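Local coordinates for protein sulfatase (Bacteroides fragilis CAG:558, PDB 6USS) that binds a calcium ion and probably hydrolyses sulfate esters as an arylsulfatase of the gut microbiome, at residues I37-D42 with V317-D322; A82-I87 with V356-I361; T160-K165 with Y256-A261. The protein carries 1 engineered substitution. One frame throughout, in Å; residues are numbered along the deposited sequence.

Contact 1 (I37-D42 with V317-D322). With CA (calcium ion), chain C.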
loop_
_atom_site.group_PDB
_atom_site.type_symbol
_atom_site.label_atom_id
_atom_site.label_comp_id
_atom_site.label_asym_id
_atom_site.label_seq_id
_atom_site.Cartn_x
_atom_site.Cartn_y
_atom_site.Cartn_z
ATOM N N ILE A 37 -18.972 0.893 -2.016
ATOM C CA ILE A 37 -18.556 -0.263 -2.794
ATOM C C ILE A 37 -18.804 0.038 -4.266
ATOM O O ILE A 37 -19.947 0.293 -4.675
ATOM C CB ILE A 37 -19.299 -1.538 -2.390
ATOM C CG1 ILE A 37 -19.037 -1.898 -0.932
ATOM C CG2 ILE A 37 -18.868 -2.684 -3.301
ATOM C CD1 ILE A 37 -19.904 -3.074 -0.471
ATOM N N LEU A 38 -17.728 -0.002 -5.057
ATOM C CA LEU A 38 -17.782 0.028 -6.517
ATOM C C LEU A 38 -17.622 -1.405 -7.004
ATOM O O LEU A 38 -16.532 -1.981 -6.902
ATOM C CB LEU A 38 -16.677 0.919 -7.084
ATOM C CG LEU A 38 -16.539 0.953 -8.602
ATOM C CD1 LEU A 38 -17.863 1.372 -9.232
ATOM C CD2 LEU A 38 -15.427 1.928 -8.993
ATOM N N PHE A 39 -18.711 -1.992 -7.501
ATOM C CA PHE A 39 -18.730 -3.381 -7.971
ATOM C C PHE A 39 -18.653 -3.297 -9.492
ATOM O O PHE A 39 -19.600 -2.846 -10.151
ATOM C CB PHE A 39 -19.983 -4.092 -7.459
ATOM C CG PHE A 39 -20.064 -5.578 -7.755
ATOM C CD1 PHE A 39 -20.528 -6.038 -8.978
ATOM C CD2 PHE A 39 -19.757 -6.516 -6.780
ATOM C CE1 PHE A 39 -20.648 -7.411 -9.232
ATOM C CE2 PHE A 39 -19.872 -7.891 -7.027
ATOM C CZ PHE A 39 -20.312 -8.336 -8.251
ATOM N N MET A 40 -17.505 -3.698 -10.042
ATOM C CA MET A 40 -17.185 -3.549 -11.461
ATOM C C MET A 40 -17.056 -4.928 -12.090
ATOM O O MET A 40 -16.189 -5.721 -11.693
ATOM C CB MET A 40 -15.889 -2.756 -11.662
ATOM C CG MET A 40 -15.509 -2.546 -13.117
ATOM S SD MET A 40 -16.512 -1.324 -14.010
ATOM C CE MET A 40 -16.201 0.129 -13.012
ATOM N N VAL A 41 -17.899 -5.203 -13.082
ATOM C CA VAL A 41 -17.830 -6.442 -13.846
ATOM C C VAL A 41 -17.062 -6.179 -15.129
ATOM O O VAL A 41 -17.101 -5.079 -15.687
ATOM C CB VAL A 41 -19.240 -6.986 -14.138
ATOM C CG1 VAL A 41 -19.153 -8.362 -14.735
ATOM C CG2 VAL A 41 -20.062 -6.990 -12.859
ATOM N N ASP A 42 -16.346 -7.192 -15.601
ATOM C CA ASP A 42 -15.531 -7.083 -16.806
ATOM C C ASP A 42 -16.286 -7.586 -18.037
ATOM O O ASP A 42 -16.858 -8.679 -18.017
ATOM C CB ASP A 42 -14.237 -7.877 -16.643
ATOM C CG ASP A 42 -13.217 -7.501 -17.667
ATOM O OD1 ASP A 42 -13.275 -6.336 -18.117
ATOM O OD2 ASP A 42 -12.365 -8.347 -18.024
ATOM N N VAL A 317 -23.568 1.467 -2.856
ATOM C CA VAL A 317 -23.221 0.386 -3.761
ATOM C C VAL A 317 -23.384 0.906 -5.181
ATOM O O VAL A 317 -24.467 1.366 -5.566
ATOM C CB VAL A 317 -24.092 -0.856 -3.517
ATOM C CG1 VAL A 317 -23.735 -1.962 -4.504
ATOM C CG2 VAL A 317 -23.964 -1.331 -2.078
ATOM N N ILE A 318 -22.304 0.858 -5.955
ATOM C CA ILE A 318 -22.338 1.241 -7.359
ATOM C C ILE A 318 -22.008 0.013 -8.186
ATOM O O ILE A 318 -20.913 -0.551 -8.065
ATOM C CB ILE A 318 -21.371 2.386 -7.685
ATOM C CG1 ILE A 318 -21.556 3.572 -6.736
ATOM C CG2 ILE A 318 -21.615 2.841 -9.104
ATOM C CD1 ILE A 318 -20.448 4.615 -6.830
ATOM N N PHE A 319 -22.950 -0.388 -9.027
ATOM C CA PHE A 319 -22.773 -1.481 -9.968
ATOM C C PHE A 319 -22.423 -0.901 -11.328
ATOM O O PHE A 319 -23.082 0.042 -11.792
ATOM C CB PHE A 319 -24.044 -2.324 -10.071
ATOM C CG PHE A 319 -23.876 -3.571 -10.871
ATOM C CD1 PHE A 319 -23.950 -3.538 -12.259
ATOM C CD2 PHE A 319 -23.672 -4.783 -10.243
ATOM C CE1 PHE A 319 -23.810 -4.697 -13.000
ATOM C CE2 PHE A 319 -23.522 -5.949 -10.982
ATOM C CZ PHE A 319 -23.592 -5.904 -12.363
ATOM N N MET A 320 -21.404 -1.478 -11.971
ATOM C CA MET A 320 -20.954 -0.955 -13.249
ATOM C C MET A 320 -20.260 -2.068 -14.025
ATOM O O MET A 320 -19.847 -3.083 -13.461
ATOM C CB MET A 320 -20.030 0.247 -13.036
ATOM C CG MET A 320 -19.543 0.914 -14.306
ATOM S SD MET A 320 -20.907 1.402 -15.363
ATOM C CE MET A 320 -20.072 2.551 -16.463
ATOM N N SER A 321 -20.162 -1.876 -15.336
ATOM C CA SER A 321 -19.352 -2.727 -16.189
ATOM C C SER A 321 -18.423 -1.848 -17.014
ATOM O O SER A 321 -18.725 -0.687 -17.297
ATOM C CB SER A 321 -20.215 -3.602 -17.107
ATOM O OG SER A 321 -19.387 -4.347 -17.985
ATOM N N ASP A 322 -17.292 -2.418 -17.429
ATOM C CA ASP A 322 -16.243 -1.609 -18.034
ATOM C C ASP A 322 -16.319 -1.510 -19.555
ATOM O O ASP A 322 -15.658 -0.634 -20.115
ATOM C CB ASP A 322 -14.863 -2.141 -17.628
ATOM C CG ASP A 322 -14.476 -3.389 -18.390
ATOM O OD1 ASP A 322 -15.378 -4.172 -18.770
ATOM O OD2 ASP A 322 -13.266 -3.567 -18.633
HETATM CA CA CA C . -13.122 -5.228 -20.124
#

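Contact 2 (A82-I87 with V356-I361)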
loop_
_atom_site.group_PDB
_atom_site.type_symbol
_atom_site.label_atom_id
_atom_site.label_comp_id
_atom_site.label_asym_id
_atom_site.label_seq_id
_atom_site.Cartn_x
_atom_site.Cartn_y
_atom_site.Cartn_z
ATOM N N ALA A 82 -25.639 4.791 -19.428
ATOM C CA ALA A 82 -24.300 4.971 -18.869
ATOM C C ALA A 82 -23.240 4.442 -19.831
ATOM O O ALA A 82 -23.361 3.326 -20.335
ATOM C CB ALA A 82 -24.177 4.259 -17.515
ATOM N N TYR A 83 -22.180 5.229 -20.056
ATOM C CA TYR A 83 -21.144 4.900 -21.031
ATOM C C TYR A 83 -19.763 4.692 -20.404
ATOM O O TYR A 83 -19.369 5.381 -19.460
ATOM C CB TYR A 83 -21.044 5.988 -22.113
ATOM C CG TYR A 83 -22.275 6.033 -22.971
ATOM C CD1 TYR A 83 -22.543 5.016 -23.880
ATOM C CD2 TYR A 83 -23.198 7.064 -22.843
ATOM C CE1 TYR A 83 -23.700 5.033 -24.661
ATOM C CE2 TYR A 83 -24.350 7.093 -23.619
ATOM C CZ TYR A 83 -24.597 6.074 -24.521
ATOM O OH TYR A 83 -25.743 6.113 -25.276
ATOM N N ALA A 84 -19.032 3.731 -20.962
ATOM C CA ALA A 84 -17.606 3.516 -20.752
ATOM C C ALA A 84 -16.907 3.630 -22.108
ATOM O O ALA A 84 -17.514 4.043 -23.096
ATOM C CB ALA A 84 -17.359 2.158 -20.094
ATOM N N SER A 85 -15.625 3.272 -22.158
ATOM C CA SER A 85 -14.999 3.014 -23.451
ATOM C C SER A 85 -15.216 1.556 -23.845
ATOM O O SER A 85 -15.749 0.753 -23.078
ATOM C CB SER A 85 -13.505 3.373 -23.451
ATOM O OG SER A 85 -13.301 4.761 -23.207
ATOM N N SER A 86 -14.818 1.213 -25.069
ATOM C CA SER A 86 -15.144 -0.107 -25.595
ATOM C C SER A 86 -14.125 -1.169 -25.212
ATOM O O SER A 86 -14.308 -2.334 -25.579
ATOM C CB SER A 86 -15.305 -0.055 -27.117
ATOM O OG SER A 86 -14.111 0.317 -27.763
ATOM N N ILE A 87 -13.087 -0.806 -24.455
ATOM C CA ILE A 87 -11.972 -1.689 -24.124
ATOM C C ILE A 87 -11.560 -1.423 -22.681
ATOM O O ILE A 87 -11.624 -0.284 -22.207
ATOM C CB ILE A 87 -10.795 -1.463 -25.110
ATOM C CG1 ILE A 87 -11.132 -2.069 -26.466
ATOM C CG2 ILE A 87 -9.486 -2.019 -24.581
ATOM C CD1 ILE A 87 -11.346 -3.560 -26.429
ATOM N N VAL A 356 -20.192 0.280 -25.724
ATOM C CA VAL A 356 -19.988 1.342 -24.739
ATOM C C VAL A 356 -21.158 1.539 -23.779
ATOM O O VAL A 356 -20.963 2.131 -22.700
ATOM C CB VAL A 356 -19.644 2.678 -25.440
ATOM C CG1 VAL A 356 -18.306 2.574 -26.148
ATOM C CG2 VAL A 356 -20.755 3.090 -26.407
ATOM N N ARG A 357 -22.383 1.088 -24.061
ATOM C CA ARG A 357 -23.482 1.264 -23.115
ATOM C C ARG A 357 -23.465 0.137 -22.083
ATOM O O ARG A 357 -23.620 -1.033 -22.437
ATOM C CB ARG A 357 -24.828 1.324 -23.833
ATOM C CG ARG A 357 -25.824 2.174 -23.051
ATOM C CD ARG A 357 -27.267 1.942 -23.459
ATOM N NE ARG A 357 -27.582 2.617 -24.705
ATOM C CZ ARG A 357 -28.600 3.458 -24.866
ATOM N NH1 ARG A 357 -29.406 3.723 -23.843
ATOM N NH2 ARG A 357 -28.811 4.030 -26.054
ATOM N N GLU A 358 -23.306 0.505 -20.783
ATOM C CA GLU A 358 -23.050 -0.392 -19.660
ATOM C C GLU A 358 -24.215 -0.438 -18.673
ATOM O O GLU A 358 -24.907 0.559 -18.468
ATOM C CB GLU A 358 -21.790 0.055 -18.904
ATOM C CG GLU A 358 -20.552 0.158 -19.765
ATOM C CD GLU A 358 -20.384 -1.071 -20.633
ATOM O OE1 GLU A 358 -20.267 -0.904 -21.866
ATOM O OE2 GLU A 358 -20.396 -2.198 -20.075
ATOM N N PRO A 359 -24.438 -1.573 -18.020
ATOM C CA PRO A 359 -25.445 -1.620 -16.946
ATOM C C PRO A 359 -24.918 -0.953 -15.685
ATOM O O PRO A 359 -23.812 -1.256 -15.229
ATOM C CB PRO A 359 -25.661 -3.119 -16.730
ATOM C CG PRO A 359 -24.341 -3.738 -17.164
ATOM C CD PRO A 359 -23.892 -2.904 -18.336
ATOM N N MET A 360 -25.719 -0.055 -15.107
ATOM C CA MET A 360 -25.248 0.718 -13.968
ATOM C C MET A 360 -26.378 0.919 -12.971
ATOM O O MET A 360 -27.508 1.248 -13.345
ATOM C CB MET A 360 -24.677 2.063 -14.413
ATOM C CG MET A 360 -24.130 2.918 -13.291
ATOM S SD MET A 360 -23.635 4.537 -13.913
ATOM C CE MET A 360 -23.516 5.447 -12.379
ATOM N N ILE A 361 -26.061 0.713 -11.697
ATOM C CA ILE A 361 -27.036 0.784 -10.614
ATOM C C ILE A 361 -26.386 1.485 -9.432
ATOM O O ILE A 361 -25.202 1.272 -9.145
ATOM C CB ILE A 361 -27.533 -0.615 -10.190
ATOM C CG1 ILE A 361 -27.956 -1.452 -11.403
ATOM C CG2 ILE A 361 -28.673 -0.488 -9.217
ATOM C CD1 ILE A 361 -28.432 -2.851 -11.029
HETATM O O HOH W 1 -26.872 2.020 -19.351
#

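Contact 3 (T160-K165 with Y256-A261)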
loop_
_atom_site.group_PDB
_atom_site.type_symbol
_atom_site.label_atom_id
_atom_site.label_comp_id
_atom_site.label_asym_id
_atom_site.label_seq_id
_atom_site.Cartn_x
_atom_site.Cartn_y
_atom_site.Cartn_z
ATOM N N THR A 160 -8.976 1.764 2.053
ATOM C CA THR A 160 -9.185 1.477 0.637
ATOM C C THR A 160 -8.800 0.039 0.319
ATOM O O THR A 160 -7.686 -0.395 0.641
ATOM C CB THR A 160 -8.365 2.438 -0.218
ATOM O OG1 THR A 160 -7.001 2.384 0.202
ATOM C CG2 THR A 160 -8.858 3.850 -0.021
ATOM N N ILE A 161 -9.711 -0.687 -0.321
ATOM C CA ILE A 161 -9.533 -2.102 -0.624
ATOM C C ILE A 161 -9.728 -2.308 -2.117
ATOM O O ILE A 161 -10.751 -1.887 -2.672
ATOM C CB ILE A 161 -10.532 -2.986 0.146
ATOM C CG1 ILE A 161 -10.470 -2.712 1.640
ATOM C CG2 ILE A 161 -10.301 -4.453 -0.170
ATOM C CD1 ILE A 161 -11.640 -3.281 2.390
ATOM N N HIS A 162 -8.762 -2.978 -2.755
ATOM C CA HIS A 162 -8.882 -3.447 -4.130
ATOM C C HIS A 162 -8.980 -4.970 -4.181
ATOM O O HIS A 162 -8.163 -5.684 -3.577
ATOM C CB HIS A 162 -7.706 -3.024 -5.015
ATOM C CG HIS A 162 -7.687 -3.752 -6.321
ATOM N ND1 HIS A 162 -8.455 -3.363 -7.401
ATOM C CD2 HIS A 162 -7.096 -4.915 -6.683
ATOM C CE1 HIS A 162 -8.282 -4.220 -8.395
ATOM N NE2 HIS A 162 -7.462 -5.171 -7.984
ATOM N N CYS A 163 -9.940 -5.464 -4.959
ATOM C CA CYS A 163 -10.171 -6.896 -5.064
ATOM C C CYS A 163 -10.501 -7.251 -6.505
ATOM O O CYS A 163 -11.528 -6.805 -7.035
ATOM C CB CYS A 163 -11.304 -7.311 -4.127
ATOM S SG CYS A 163 -11.655 -9.089 -4.195
ATOM N N GLY A 164 -9.634 -8.051 -7.129
ATOM C CA GLY A 164 -9.865 -8.480 -8.500
ATOM C C GLY A 164 -8.991 -7.841 -9.572
ATOM O O GLY A 164 -7.789 -7.632 -9.372
ATOM N N LYS A 165 -9.597 -7.549 -10.723
ATOM C CA LYS A 165 -8.871 -7.034 -11.880
ATOM C C LYS A 165 -8.490 -5.572 -11.674
ATOM O O LYS A 165 -9.362 -4.713 -11.516
ATOM C CB LYS A 165 -9.720 -7.184 -13.139
ATOM C CG LYS A 165 -9.318 -6.276 -14.279
ATOM C CD LYS A 165 -9.753 -6.880 -15.601
ATOM C CE LYS A 165 -9.648 -5.865 -16.727
ATOM N NZ LYS A 165 -10.290 -6.387 -17.957
ATOM N N TYR A 256 -13.173 -1.571 -3.972
ATOM C CA TYR A 256 -13.272 -1.665 -5.431
ATOM C C TYR A 256 -13.347 -3.144 -5.780
ATOM O O TYR A 256 -12.330 -3.816 -5.959
ATOM C CB TYR A 256 -12.087 -0.992 -6.120
ATOM C CG TYR A 256 -12.095 -1.044 -7.651
ATOM C CD1 TYR A 256 -13.264 -0.843 -8.388
ATOM C CD2 TYR A 256 -10.911 -1.260 -8.359
ATOM C CE1 TYR A 256 -13.254 -0.870 -9.804
ATOM C CE2 TYR A 256 -10.890 -1.284 -9.751
ATOM C CZ TYR A 256 -12.063 -1.088 -10.472
ATOM O OH TYR A 256 -12.006 -1.122 -11.855
ATOM N N MET A 257 -14.571 -3.662 -5.871
ATOM C CA MET A 257 -14.794 -5.071 -6.198
ATOM C C MET A 257 -14.830 -5.201 -7.713
ATOM O O MET A 257 -15.865 -4.997 -8.342
ATOM C CB MET A 257 -16.085 -5.567 -5.560
ATOM C CG MET A 257 -16.309 -7.055 -5.698
ATOM S SD MET A 257 -15.233 -7.954 -4.568
ATOM C CE MET A 257 -15.458 -9.650 -5.128
ATOM N N ALA A 258 -13.685 -5.545 -8.309
ATOM C CA ALA A 258 -13.524 -5.559 -9.764
ATOM C C ALA A 258 -13.326 -6.998 -10.235
ATOM O O ALA A 258 -12.204 -7.500 -10.253
ATOM C CB ALA A 258 -12.358 -4.665 -10.187
ATOM N N HIS A 259 -14.419 -7.641 -10.647
ATOM C CA HIS A 259 -14.394 -9.052 -11.017
ATOM C C HIS A 259 -13.548 -9.302 -12.260
ATOM O O HIS A 259 -13.428 -8.447 -13.146
ATOM C CB HIS A 259 -15.814 -9.571 -11.264
ATOM C CG HIS A 259 -16.487 -10.029 -10.021
ATOM N ND1 HIS A 259 -16.215 -11.247 -9.441
ATOM C CD2 HIS A 259 -17.384 -9.417 -9.212
ATOM C CE1 HIS A 259 -16.921 -11.373 -8.332
ATOM N NE2 HIS A 259 -17.643 -10.277 -8.172
ATOM N N TYR A 260 -12.947 -10.494 -12.312
ATOM C CA TYR A 260 -12.388 -10.947 -13.578
ATOM C C TYR A 260 -13.481 -11.462 -14.508
ATOM O O TYR A 260 -13.348 -11.351 -15.734
ATOM C CB TYR A 260 -11.323 -12.021 -13.342
ATOM C CG TYR A 260 -10.021 -11.446 -12.866
ATOM C CD1 TYR A 260 -9.138 -10.871 -13.759
ATOM C CD2 TYR A 260 -9.682 -11.464 -11.524
ATOM C CE1 TYR A 260 -7.954 -10.324 -13.334
ATOM C CE2 TYR A 260 -8.495 -10.913 -11.075
ATOM C CZ TYR A 260 -7.624 -10.343 -11.991
ATOM O OH TYR A 260 -6.415 -9.800 -11.586
ATOM N N ALA A 261 -14.553 -12.030 -13.947
ATOM C CA ALA A 261 -15.754 -12.326 -14.719
ATOM C C ALA A 261 -16.295 -11.042 -15.339
ATOM O O ALA A 261 -16.281 -9.983 -14.707
ATOM C CB ALA A 261 -16.803 -12.968 -13.810
HETATM O O HOH W 2 -9.912 -2.414 -12.664
#

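Contact 1 (I37-D42 with V317-D322)
Phe39 and Phe319 lie side by side on one face of the sheet, pointing the same way. Their planes are only 20° apart but slid past each other: the rings barely overlap, and CD1 of Phe39 touches CE2 of Phe319 at 3.6 Å. Val41 extends this patch, its CG2, anti to the carbonyl carbon, reaching CZ of Phe319 at 3.7 Å. The other face carries Leu38, Ile318, Met40 and Met320. Met40 bends at chi3 (59°), which brings its CE to CG of Met320, 3.7 Å away, while SD rests against the backbone between Ser321 and Asp322. Between the two faces the strands run parallel in register, joined by five backbone hydrogen bonds that begin with Ile318 N to Ile37 O (2.7 Å) and finish with the longer Asp322 N to Val41 O (3.2 Å). Beyond that last bond both chains leave the sheet, and two aspartates converge on calcium. Asp42 gives OD1 alone, at 2.3 Å from the calcium ion; Asp322 turns both carboxylate oxygens to it unequally, OD2 at 2.2 Å and OD1 at 2.8 Å. The cation probably offsets the repulsion of their close oxygens. Asp43, Asn323 and the engineered Cys88 also belong to the metal site; Lys165 makes a salt bridge with OD2 of Asp42, and Arg92 hydrogen-bonds OD1 of Asp42 and OD2 of Asp322. Strands 253-258 and 357-363 flank the pair; helix 283-308 packs on the Phe39 and Val41 face, helix 383-390 against Ile318 and Met320.

Contact 2 (A82-I87 with V356-I361)
Val356 packs closely against the end of strand 77-83, which pairs antiparallel with strand 357-363 in the mixed central sheet. Its CG2 lies 3.6 Å from CD1 of Tyr83, and CG1 lies against the loop backbone, at Ala84 O and Ser86 N. The Tyr83 ring also brings CE1 near CG of Arg357, in a non-hydrogen-bonded antiparallel pair. Two backbone bonds enclose that pair: Glu358 N to Ala82 O, nearly straight at 2.9 Å, and Ala84 N to Val356 O at 3.1 Å, the latter with its donor in the carbonyl plane. On the opposite face, CB of Ala82 meets SD of Met360 at 3.7 Å; just past the strand end, CB of Ala84 touches CG of Glu358. The pairing is looser at the Ala82 end. Here a water takes the place of a direct bond, accepting from Ala82 N at 3.0 Å and donating to Glu358 O. At the other end the chain from Ser85 onward diverges from strand 357-363 and leads to the N-cap Ile87 of helix 88-97, which starts with the engineered Cys88. Tyr83 OH stands 3.6 Å above one face of the Arg357 guanidinium, offset toward its rim, with no hydrogen bond between them. Both groups instead meet OE1 of Glu353, by a hydrogen bond from the tyrosine and a salt bridge from NH2 of the arginine; Trp46 adds a cation-pi contact to Arg357. Arginine and tyrosine are thus held beside each other through a shared acid, whose negative charge probably balances the positive charge of the guanidinium.

Contact 3 (T160-K165 with Y256-A261)
Ile161 O accepts the N-H of Tyr256 at 2.8 Å, the first bond between the two segments, which lie on parallel strands of the central sheet of this alkaline-phosphatase-like sulfatase fold. His162 follows, its ring beside that of Tyr256 and rim to rim with it, the planes 49° apart; CD2 of Tyr256 lies at the imidazole edge, 3.4 Å from ND1. The far nitrogen, NE2, donates to Gly164 O from above the carbonyl plane. Cys163 points to the other face, where SG packs on SD of Met257 at 3.8 Å, near helix 231-247; its backbone N and O bind Tyr256 O and Ala258 N. At Gly164 the strands close tightly: its CA lies 3.1 Å from Ala258 O in a CA-H...O contact, at a positive phi (107°). Lys165 N then bonds Ala258 O at 2.6 Å, and CB of Lys165 sits over the Tyr260 ring in a CH-pi contact, 3.9 Å from the centroid. Beyond CG the lysine chain runs extended to the calcium site, where NZ forms a salt bridge with Asp42 and a hydrogen bond with Gly193 O. A water bridges the segments, donating to Lys165 O and accepting from Tyr256 OH, 2.6 Å from each.

Overall arrangement
All three contacts belong to one mixed beta-sheet of the sulfatase fold. Contact 1 is in the middle: its centre is about 10 Å from that of contact 2 and about 9 Å from that of contact 3, while the centres of contacts 2 and 3 lie about 17 Å apart, their nearest atoms about 7 Å. Strand 315-321 adjoins 357-363 on one side, where Phe319 N probably bonds Ile361 O; strand 35-41 adjoins 253-258 on the other. Along the chain, contact 3 is nested inside the loops closed by contacts 1 and 2, which cross each other. The strand ends of contacts 1 and 3 and the loop of contact 2, which runs into the helix starting with Cys88, thus meet near the calcium ion.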